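Local coordinates for protein transcriptional regulator (GntR family) (Enterococcus faecalis, PDB 3DDV) that probably regulates gene transcription as a GntR-family factor whose UTRA domain is expected to sense a small-molecule effector, at residues 17-20 with 21-24; 95-98 with 99-102; 132-136 with 137-141. All blocks are in the same frame, centred on the assembly; numbering follows the deposited sequence.

Contact 1: 17-20 with 21-24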
ATOM      1  N   LYS B  17       7.790  39.486   5.770  1.00 46.31           N
ATOM      2  CA  LYS B  17       7.295  39.262   4.439  1.00 47.32           C
ATOM      3  C   LYS B  17       7.476  37.763   4.266  1.00 47.08           C
ATOM      4  O   LYS B  17       8.357  37.171   4.846  1.00 47.55           O
ATOM      5  CB  LYS B  17       8.008  40.175   3.409  1.00 47.08           C
ATOM      6  CG  LYS B  17       7.905  41.652   3.854  1.00 49.26           C
ATOM      7  CD  LYS B  17       7.647  42.674   2.787  1.00 49.63           C
ATOM      8  CE  LYS B  17       8.943  42.888   1.896  1.00 54.44           C
ATOM      9  NZ  LYS B  17       9.218  44.313   1.391  1.00 50.61           N
ATOM     10  N   PRO B  18       6.600  37.128   3.525  1.00 47.03           N
ATOM     11  CA  PRO B  18       6.594  35.692   3.571  1.00 47.50           C
ATOM     12  C   PRO B  18       7.742  35.065   2.814  1.00 47.37           C
ATOM     13  O   PRO B  18       8.186  35.619   1.833  1.00 47.23           O
ATOM     14  CB  PRO B  18       5.275  35.344   2.868  1.00 47.75           C
ATOM     15  CG  PRO B  18       5.076  36.486   1.912  1.00 47.83           C
ATOM     16  CD  PRO B  18       5.592  37.677   2.613  1.00 47.03           C
ATOM     17  N   SER B  19       8.174  33.894   3.258  1.00 47.79           N
ATOM     18  CA  SER B  19       9.078  33.033   2.492  1.00 48.25           C
ATOM     19  C   SER B  19       8.343  32.365   1.288  1.00 48.80           C
ATOM     20  O   SER B  19       7.113  32.453   1.155  1.00 48.76           O
ATOM     21  CB  SER B  19       9.578  31.946   3.429  1.00 47.61           C
ATOM     22  OG  SER B  19       8.552  30.985   3.660  1.00 49.49           O
ATOM     23  N   SER B  20       9.075  31.658   0.438  1.00 48.97           N
ATOM     24  CA  SER B  20       8.423  30.946  -0.668  1.00 49.63           C
ATOM     25  C   SER B  20       7.333  29.966  -0.234  1.00 49.91           C
ATOM     26  O   SER B  20       6.212  29.949  -0.777  1.00 49.90           O
ATOM     27  CB  SER B  20       9.467  30.169  -1.462  1.00 49.72           C
ATOM     28  OG  SER B  20      10.590  31.008  -1.673  1.00 53.35           O
ATOM     29  N   SER B  21       7.663  29.106   0.717  1.00 49.95           N
ATOM     30  CA  SER B  21       6.691  28.109   1.095  1.00 49.61           C
ATOM     31  C   SER B  21       5.506  28.850   1.731  1.00 49.66           C
ATOM     32  O   SER B  21       4.353  28.451   1.561  1.00 49.35           O
ATOM     33  CB  SER B  21       7.293  27.026   1.988  1.00 49.01           C
ATOM     34  OG  SER B  21       7.273  27.405   3.309  1.00 49.97           O
ATOM     35  N   GLU B  22       5.781  29.963   2.404  1.00 49.14           N
ATOM     36  CA  GLU B  22       4.695  30.684   3.008  1.00 49.16           C
ATOM     37  C   GLU B  22       3.832  31.316   1.918  1.00 49.40           C
ATOM     38  O   GLU B  22       2.625  31.349   2.034  1.00 49.08           O
ATOM     39  CB  GLU B  22       5.215  31.699   4.032  1.00 49.18           C
ATOM     40  CG  GLU B  22       5.751  31.024   5.290  1.00 48.36           C
ATOM     41  CD  GLU B  22       6.382  31.985   6.293  1.00 47.87           C
ATOM     42  OE1 GLU B  22       6.822  33.072   5.894  1.00 48.49           O
ATOM     43  OE2 GLU B  22       6.441  31.644   7.490  1.00 43.16           O
ATOM     44  N   MET B  23       4.443  31.811   0.850  1.00 50.38           N
ATOM     45  CA  MET B  23       3.680  32.418  -0.252  1.00 50.41           C
ATOM     46  C   MET B  23       2.774  31.368  -0.884  1.00 51.76           C
ATOM     47  O   MET B  23       1.589  31.579  -1.100  1.00 51.94           O
ATOM     48  CB  MET B  23       4.624  32.967  -1.311  1.00 50.70           C
ATOM     49  CG  MET B  23       5.367  34.210  -0.853  1.00 51.45           C
ATOM     50  SD  MET B  23       6.532  34.837  -2.078  1.00 48.27           S
ATOM     51  CE  MET B  23       5.382  34.952  -3.451  1.00 45.34           C
ATOM     52  N   GLU B  24       3.364  30.223  -1.155  1.00 53.13           N
ATOM     53  CA  GLU B  24       2.688  29.148  -1.819  1.00 53.62           C
ATOM     54  C   GLU B  24       1.464  28.633  -0.995  1.00 53.63           C
ATOM     55  O   GLU B  24       0.338  28.619  -1.505  1.00 53.82           O
ATOM     56  CB  GLU B  24       3.749  28.057  -2.090  1.00 54.72           C
ATOM     57  CG  GLU B  24       3.397  26.978  -3.113  1.00 56.70           C
ATOM     58  CD  GLU B  24       3.223  25.596  -2.516  1.00 64.20           C
ATOM     59  OE1 GLU B  24       3.134  25.460  -1.275  1.00 69.18           O
ATOM     60  OE2 GLU B  24       3.176  24.627  -3.304  1.00 70.36           O
TER
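Ser19 and Glu22 grip each other twice where helix 20-26 begins. Ser19 OG accepts the backbone N-H of Glu22 (Ser19 OG to Glu22 N 3.2 Å), and in return the backbone N of Ser19 donates to Glu22 OE1 at 3.1 Å, a nearly straight bond (168°) that arrives on the anti side of the carboxylate, 25° out of its plane. A Ser19 chi1 of 75° holds the hydroxyl between backbone N and carbonyl carbon, facing the start of the helix. The first helical backbone bonds follow: Met23 N to Ser19 O, 2.8 Å, and Glu24 N to Ser20 O, 2.9 Å. Beside them Pro18 packs across the side chain of Met23, with Pro18 CG 3.6 Å from Met23 CG, while Pro18 CB lies 3.8 Å from Glu22 CB. Further out, the second carboxylate oxygen, Glu22 OE2, is hydrogen-bonded to Ser54 OG and has weak, long ion pairs with Arg36 and Arg131; the Ser54 bond, with the weak pairs, probably helps fix the buried carboxylate's rotation. Ile34 of strand 34-43 touches both Pro18 and Glu22. The side chain of Ser21 comes within about 3 Å of a bound magnesium ion. Reciprocal bonds between Ser19 and Glu22 make this a capping box, closing the N-terminus of helix 20-26.

Contact 2: 95-98 with 99-102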
ATOM      1  N   GLN B  95      14.177  13.652  12.655  1.00 56.09           N
ATOM      2  CA  GLN B  95      15.077  13.766  13.816  1.00 56.95           C
ATOM      3  C   GLN B  95      15.086  15.169  14.406  1.00 57.26           C
ATOM      4  O   GLN B  95      15.031  16.133  13.666  1.00 57.40           O
ATOM      5  CB  GLN B  95      16.496  13.441  13.379  1.00 57.33           C
ATOM      6  CG  GLN B  95      16.595  12.232  12.496  1.00 58.13           C
ATOM      7  CD  GLN B  95      17.920  11.606  12.642  1.00 60.37           C
ATOM      8  OE1 GLN B  95      18.814  11.868  11.860  1.00 61.67           O
ATOM      9  NE2 GLN B  95      18.096  10.828  13.705  1.00 62.95           N
ATOM     10  N   ALA B  96      15.198  15.293  15.720  1.00 58.08           N
ATOM     11  CA  ALA B  96      15.263  16.624  16.359  1.00 58.74           C
ATOM     12  C   ALA B  96      16.547  17.336  16.000  1.00 59.31           C
ATOM     13  O   ALA B  96      17.621  16.750  16.090  1.00 59.39           O
ATOM     14  CB  ALA B  96      15.173  16.489  17.839  1.00 58.50           C
ATOM     15  N   SER B  97      16.431  18.586  15.557  1.00 60.42           N
ATOM     16  CA  SER B  97      17.601  19.474  15.390  1.00 61.00           C
ATOM     17  C   SER B  97      18.129  19.920  16.770  1.00 62.02           C
ATOM     18  O   SER B  97      17.480  19.713  17.822  1.00 62.18           O
ATOM     19  CB  SER B  97      17.251  20.692  14.553  1.00 60.27           C
ATOM     20  OG  SER B  97      16.539  21.624  15.341  1.00 60.13           O
ATOM     21  N   GLU B  98      19.315  20.515  16.773  1.00 63.43           N
ATOM     22  CA  GLU B  98      19.922  20.936  18.029  1.00 63.96           C
ATOM     23  C   GLU B  98      18.957  21.886  18.693  1.00 63.92           C
ATOM     24  O   GLU B  98      18.623  21.754  19.868  1.00 64.26           O
ATOM     25  CB  GLU B  98      21.232  21.644  17.748  1.00 64.18           C
ATOM     26  CG  GLU B  98      21.999  22.162  18.984  1.00 65.28           C
ATOM     27  CD  GLU B  98      23.075  23.202  18.559  1.00 67.67           C
ATOM     28  OE1 GLU B  98      23.608  23.122  17.397  1.00 70.33           O
ATOM     29  OE2 GLU B  98      23.370  24.110  19.386  1.00 73.63           O
ATOM     30  N   GLN B  99      18.498  22.827  17.879  1.00 64.07           N
ATOM     31  CA  GLN B  99      17.551  23.862  18.267  1.00 63.67           C
ATOM     32  C   GLN B  99      16.250  23.311  18.873  1.00 63.32           C
ATOM     33  O   GLN B  99      15.878  23.627  20.013  1.00 63.41           O
ATOM     34  CB  GLN B  99      17.258  24.707  17.014  1.00 63.80           C
ATOM     35  CG  GLN B  99      16.385  25.888  17.246  1.00 64.58           C
ATOM     36  CD  GLN B  99      16.936  26.801  18.334  1.00 68.17           C
ATOM     37  OE1 GLN B  99      16.838  26.507  19.564  1.00 67.56           O
ATOM     38  NE2 GLN B  99      17.521  27.938  17.892  1.00 68.03           N
ATOM     39  N   ILE B 100      15.565  22.469  18.108  1.00 62.96           N
ATOM     40  CA  ILE B 100      14.319  21.871  18.588  1.00 62.69           C
ATOM     41  C   ILE B 100      14.568  20.958  19.769  1.00 62.13           C
ATOM     42  O   ILE B 100      13.721  20.835  20.637  1.00 62.00           O
ATOM     43  CB  ILE B 100      13.533  21.167  17.445  1.00 62.67           C
ATOM     44  CG1 ILE B 100      12.625  22.207  16.774  1.00 61.31           C
ATOM     45  CG2 ILE B 100      12.703  19.983  17.989  1.00 61.97           C
ATOM     46  CD1 ILE B 100      12.431  21.969  15.371  1.00 59.86           C
ATOM     47  N   ALA B 101      15.745  20.355  19.820  1.00 61.83           N
ATOM     48  CA  ALA B 101      16.124  19.601  20.994  1.00 62.17           C
ATOM     49  C   ALA B 101      16.167  20.519  22.234  1.00 62.19           C
ATOM     50  O   ALA B 101      15.546  20.188  23.268  1.00 60.67           O
ATOM     51  CB  ALA B 101      17.442  18.934  20.770  1.00 61.70           C
ATOM     52  N   GLU B 102      16.865  21.665  22.123  1.00 62.42           N
ATOM     53  CA  GLU B 102      16.950  22.605  23.252  1.00 63.31           C
ATOM     54  C   GLU B 102      15.566  22.962  23.689  1.00 62.80           C
ATOM     55  O   GLU B 102      15.261  22.865  24.854  1.00 62.23           O
ATOM     56  CB  GLU B 102      17.626  23.923  22.929  1.00 63.78           C
ATOM     57  CG  GLU B 102      19.064  23.887  22.360  1.00 66.53           C
ATOM     58  CD  GLU B 102      19.596  25.325  22.102  1.00 66.96           C
ATOM     59  OE1 GLU B 102      19.330  26.193  23.003  1.00 71.08           O
ATOM     60  OE2 GLU B 102      20.243  25.577  21.027  1.00 68.24           O
TER
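The N-terminus of helix 98-104, where the chain leaves strand 84-95, is capped by Ser97, whose OG accepts the backbone N-H of Ile100. Ser97 OG lies 3.1 Å from Ile100 N and the bond is almost straight, at 175°. With chi1 at 78° the hydroxyl turns back over the first turn, where it also meets Gln99 CB at 3.6 Å and Ile100 CB at 3.7 Å from OG. The carbonyl of Ser97 starts the regular helical series: Ser97 O accepts from Ala101 N at 2.7 Å; the next bond joins Glu102 N to Glu98 O at 2.9 Å.

On the inner side of the turn, small apolar groups meet loosely. Ala96 CB is 4.3 Å from Ile100 CG2 and 4.4 Å from Ala101 CB, and Ile112 of strand 111-121 touches both Ala96 and Ile100, seating the helix start against the sheet. Backbone bonds from Ala96 to Gly109 and Asp110 hold the approach to the cap.

The outer side is acidic. Glu98 and Glu102, one helical turn apart, run side by side in the same direction, with their OE2 atoms 3.8 Å apart and carboxylate planes turned by 23°. Their like charges may modestly raise the pKa of one, an effect that solvent would weaken on this exposed side, and Glu98 OE1 has a long, weak ion pair with Arg108. Both chains are extended beyond CG, which carries the charged ends away from the backbone. Position N3 holds Ile100, whose hydrocarbon side chain offers no acceptor to return to the Ser97 backbone N-H; what remains is a one-way serine N-cap, at the junction between a strand and a short helix of the UTRA domain.

Contact 3: 132-136 with 137-141; sequences TQYAG and SRFEF
Tyr134, at the end of strand 126-135, and Phe139, the last residue of the second turn, stack their rings across two overlapping type I beta turns, Ala135-Arg138 and Gly136-Phe139. The aromatic pair is an offset stack: centroids are 3.8 Å apart and the planes differ by 5°, with Phe139 CE2 over the centre of the Tyr134 ring. Phe139 has CG anti to its N (chi1 -176°), which sends the ring back along the strand to lie over the tyrosine. On the opposite face of Tyr134, Thr132 CG2 sits toward the rim, so both faces have a neighbour.

Backbone bonds set the turns. Arg138 N donates to Ala135 O at 3.1 Å and Phe139 N to Gly136 O at 3.2 Å, each donor standing well above the carbonyl plane. Ala135 CB packs against Arg138 CB and CG, both 4.1 Å away, and lies over one face of the guanidinium, whose NH1 is hydrogen-bonded to Leu104 O.

The second subunit also binds this turn. Gly136 O and Phe139 O lie close together, and Ser92 OG of the second subunit is hydrogen-bonded to both, its single proton shared or given to one at a time. Glu140 forms a salt bridge with Arg114 of the second subunit, and Phe141 pairs in antiparallel fashion with a strand of that subunit, continuing the sheet across the interface. Within the stack, Tyr134 CE1 and Phe139 CZ come to 3.4 Å.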
ATOM      1  N   THR B 132       4.252  21.913  13.151  1.00 48.37           N
ATOM      2  CA  THR B 132       4.409  21.515  14.496  1.00 48.79           C
ATOM      3  C   THR B 132       5.316  20.317  14.603  1.00 49.47           C
ATOM      4  O   THR B 132       5.260  19.405  13.799  1.00 49.43           O
ATOM      5  CB  THR B 132       3.100  21.178  15.058  1.00 48.55           C
ATOM      6  OG1 THR B 132       2.286  22.336  15.010  1.00 47.19           O
ATOM      7  CG2 THR B 132       3.269  20.719  16.475  1.00 49.57           C
ATOM      8  N   GLN B 133       6.127  20.340  15.638  1.00 50.15           N
ATOM      9  CA  GLN B 133       7.088  19.322  15.880  1.00 51.36           C
ATOM     10  C   GLN B 133       6.863  18.783  17.321  1.00 52.27           C
ATOM     11  O   GLN B 133       7.070  19.509  18.343  1.00 52.37           O
ATOM     12  CB  GLN B 133       8.430  20.001  15.709  1.00 51.63           C
ATOM     13  CG  GLN B 133       9.423  19.203  14.924  1.00 53.97           C
ATOM     14  CD  GLN B 133      10.307  20.016  14.085  1.00 53.78           C
ATOM     15  OE1 GLN B 133       9.866  20.972  13.460  1.00 59.44           O
ATOM     16  NE2 GLN B 133      11.567  19.639  14.030  1.00 52.86           N
ATOM     17  N   TYR B 134       6.361  17.552  17.410  1.00 52.39           N
ATOM     18  CA  TYR B 134       6.049  16.892  18.703  1.00 51.75           C
ATOM     19  C   TYR B 134       7.183  15.943  19.084  1.00 52.15           C
ATOM     20  O   TYR B 134       7.702  15.212  18.225  1.00 52.17           O
ATOM     21  CB  TYR B 134       4.808  16.017  18.577  1.00 51.18           C
ATOM     22  CG  TYR B 134       3.571  16.745  18.171  1.00 50.26           C
ATOM     23  CD1 TYR B 134       2.736  17.308  19.114  1.00 49.80           C
ATOM     24  CD2 TYR B 134       3.206  16.811  16.855  1.00 47.46           C
ATOM     25  CE1 TYR B 134       1.590  17.963  18.737  1.00 49.75           C
ATOM     26  CE2 TYR B 134       2.099  17.455  16.479  1.00 49.62           C
ATOM     27  CZ  TYR B 134       1.286  18.044  17.416  1.00 50.69           C
ATOM     28  OH  TYR B 134       0.182  18.724  16.987  1.00 49.39           O
ATOM     29  N   ALA B 135       7.570  15.953  20.355  1.00 52.83           N
ATOM     30  CA  ALA B 135       8.429  14.904  20.919  1.00 53.80           C
ATOM     31  C   ALA B 135       7.753  13.552  20.777  1.00 54.42           C
ATOM     32  O   ALA B 135       6.717  13.346  21.380  1.00 54.82           O
ATOM     33  CB  ALA B 135       8.673  15.169  22.378  1.00 54.12           C
ATOM     34  N   GLY B 136       8.361  12.641  20.016  1.00 55.21           N
ATOM     35  CA  GLY B 136       7.744  11.380  19.644  1.00 56.35           C
ATOM     36  C   GLY B 136       7.275  10.594  20.851  1.00 57.46           C
ATOM     37  O   GLY B 136       6.122  10.169  20.922  1.00 57.55           O
ATOM     38  N   SER B 137       8.184  10.490  21.816  1.00 58.04           N
ATOM     39  CA  SER B 137       8.021   9.674  22.990  1.00 58.40           C
ATOM     40  C   SER B 137       6.952  10.234  23.942  1.00 58.94           C
ATOM     41  O   SER B 137       6.339   9.503  24.691  1.00 58.77           O
ATOM     42  CB  SER B 137       9.350   9.638  23.715  1.00 58.31           C
ATOM     43  OG  SER B 137       9.466  10.817  24.495  1.00 60.24           O
ATOM     44  N   ARG B 138       6.702  11.522  23.847  1.00 59.42           N
ATOM     45  CA  ARG B 138       5.734  12.146  24.701  1.00 59.55           C
ATOM     46  C   ARG B 138       4.426  12.388  24.014  1.00 59.70           C
ATOM     47  O   ARG B 138       3.559  12.988  24.587  1.00 60.22           O
ATOM     48  CB  ARG B 138       6.266  13.470  25.209  1.00 59.46           C
ATOM     49  CG  ARG B 138       7.583  13.374  25.895  1.00 60.00           C
ATOM     50  CD  ARG B 138       7.943  14.672  26.538  1.00 62.14           C
ATOM     51  NE  ARG B 138       9.374  14.778  26.758  1.00 63.97           N
ATOM     52  CZ  ARG B 138      10.070  15.885  26.574  1.00 67.45           C
ATOM     53  NH1 ARG B 138       9.464  16.981  26.176  1.00 69.16           N
ATOM     54  NH2 ARG B 138      11.368  15.894  26.786  1.00 68.58           N
ATOM     55  N   PHE B 139       4.261  11.933  22.790  1.00 20.00           N
ATOM     56  CA  PHE B 139       3.056  12.287  22.066  1.00 20.00           C
ATOM     57  C   PHE B 139       2.487  11.193  21.191  1.00 20.00           C
ATOM     58  O   PHE B 139       3.197  10.359  20.713  1.00 59.96           O
ATOM     59  CB  PHE B 139       3.337  13.520  21.225  1.00 20.00           C
ATOM     60  CG  PHE B 139       2.156  14.038  20.507  1.00 20.00           C
ATOM     61  CD1 PHE B 139       1.179  14.691  21.168  1.00 20.00           C
ATOM     62  CD2 PHE B 139       2.028  13.874  19.170  1.00 20.00           C
ATOM     63  CE1 PHE B 139       0.109  15.156  20.513  1.00 20.00           C
ATOM     64  CE2 PHE B 139       0.951  14.350  18.521  1.00 20.00           C
ATOM     65  CZ  PHE B 139      -0.004  14.987  19.191  1.00 20.00           C
ATOM     66  N   GLU B 140       1.183  11.230  21.004  1.00 57.79           N
ATOM     67  CA  GLU B 140       0.444  10.409  20.079  1.00 57.81           C
ATOM     68  C   GLU B 140      -0.617  11.204  19.351  1.00 56.94           C
ATOM     69  O   GLU B 140      -1.395  11.843  19.967  1.00 56.93           O
ATOM     70  CB  GLU B 140      -0.295   9.311  20.859  1.00 58.32           C
ATOM     71  CG  GLU B 140       0.574   8.300  21.573  1.00 59.77           C
ATOM     72  CD  GLU B 140       1.430   7.453  20.625  1.00 62.71           C
ATOM     73  OE1 GLU B 140       0.930   6.992  19.578  1.00 64.64           O
ATOM     74  OE2 GLU B 140       2.613   7.238  20.945  1.00 65.28           O
ATOM     75  N   PHE B 141      -0.717  11.107  18.048  1.00 56.96           N
ATOM     76  CA  PHE B 141      -1.710  11.872  17.314  1.00 57.82           C
ATOM     77  C   PHE B 141      -2.881  10.938  17.063  1.00 58.49           C
ATOM     78  O   PHE B 141      -2.722   9.858  16.519  1.00 59.23           O
ATOM     79  CB  PHE B 141      -1.016  12.365  16.058  1.00 56.48           C
ATOM     80  CG  PHE B 141      -1.871  13.112  15.078  1.00 55.72           C
ATOM     81  CD1 PHE B 141      -2.803  12.456  14.288  1.00 55.21           C
ATOM     82  CD2 PHE B 141      -1.639  14.452  14.836  1.00 53.44           C
ATOM     83  CE1 PHE B 141      -3.533  13.140  13.315  1.00 55.83           C
ATOM     84  CE2 PHE B 141      -2.381  15.147  13.915  1.00 54.39           C
ATOM     85  CZ  PHE B 141      -3.323  14.490  13.132  1.00 56.64           C
TER

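Overall arrangement
All three contacts are local, at ends of elements packed on or extending one antiparallel sheet, yet they differ in chemistry. Contact 1 lies on the surface, about 26 Å centre to centre from contact 3 and on the opposite side of the chain's centre, and its cap is reciprocal and tied by a buried glutamate to neighbouring strands. Contact 2, partly buried, has a one-way serine cap with an acidic outer face. Contact 3, also partly buried, relies on aromatic stacking and turn bonds, and engages the second subunit most extensively. Contacts 2 and 3 are neighbours, centres about 13 Å apart, meeting where Ile100 packs on Gln133; both also lean on strand 111-121.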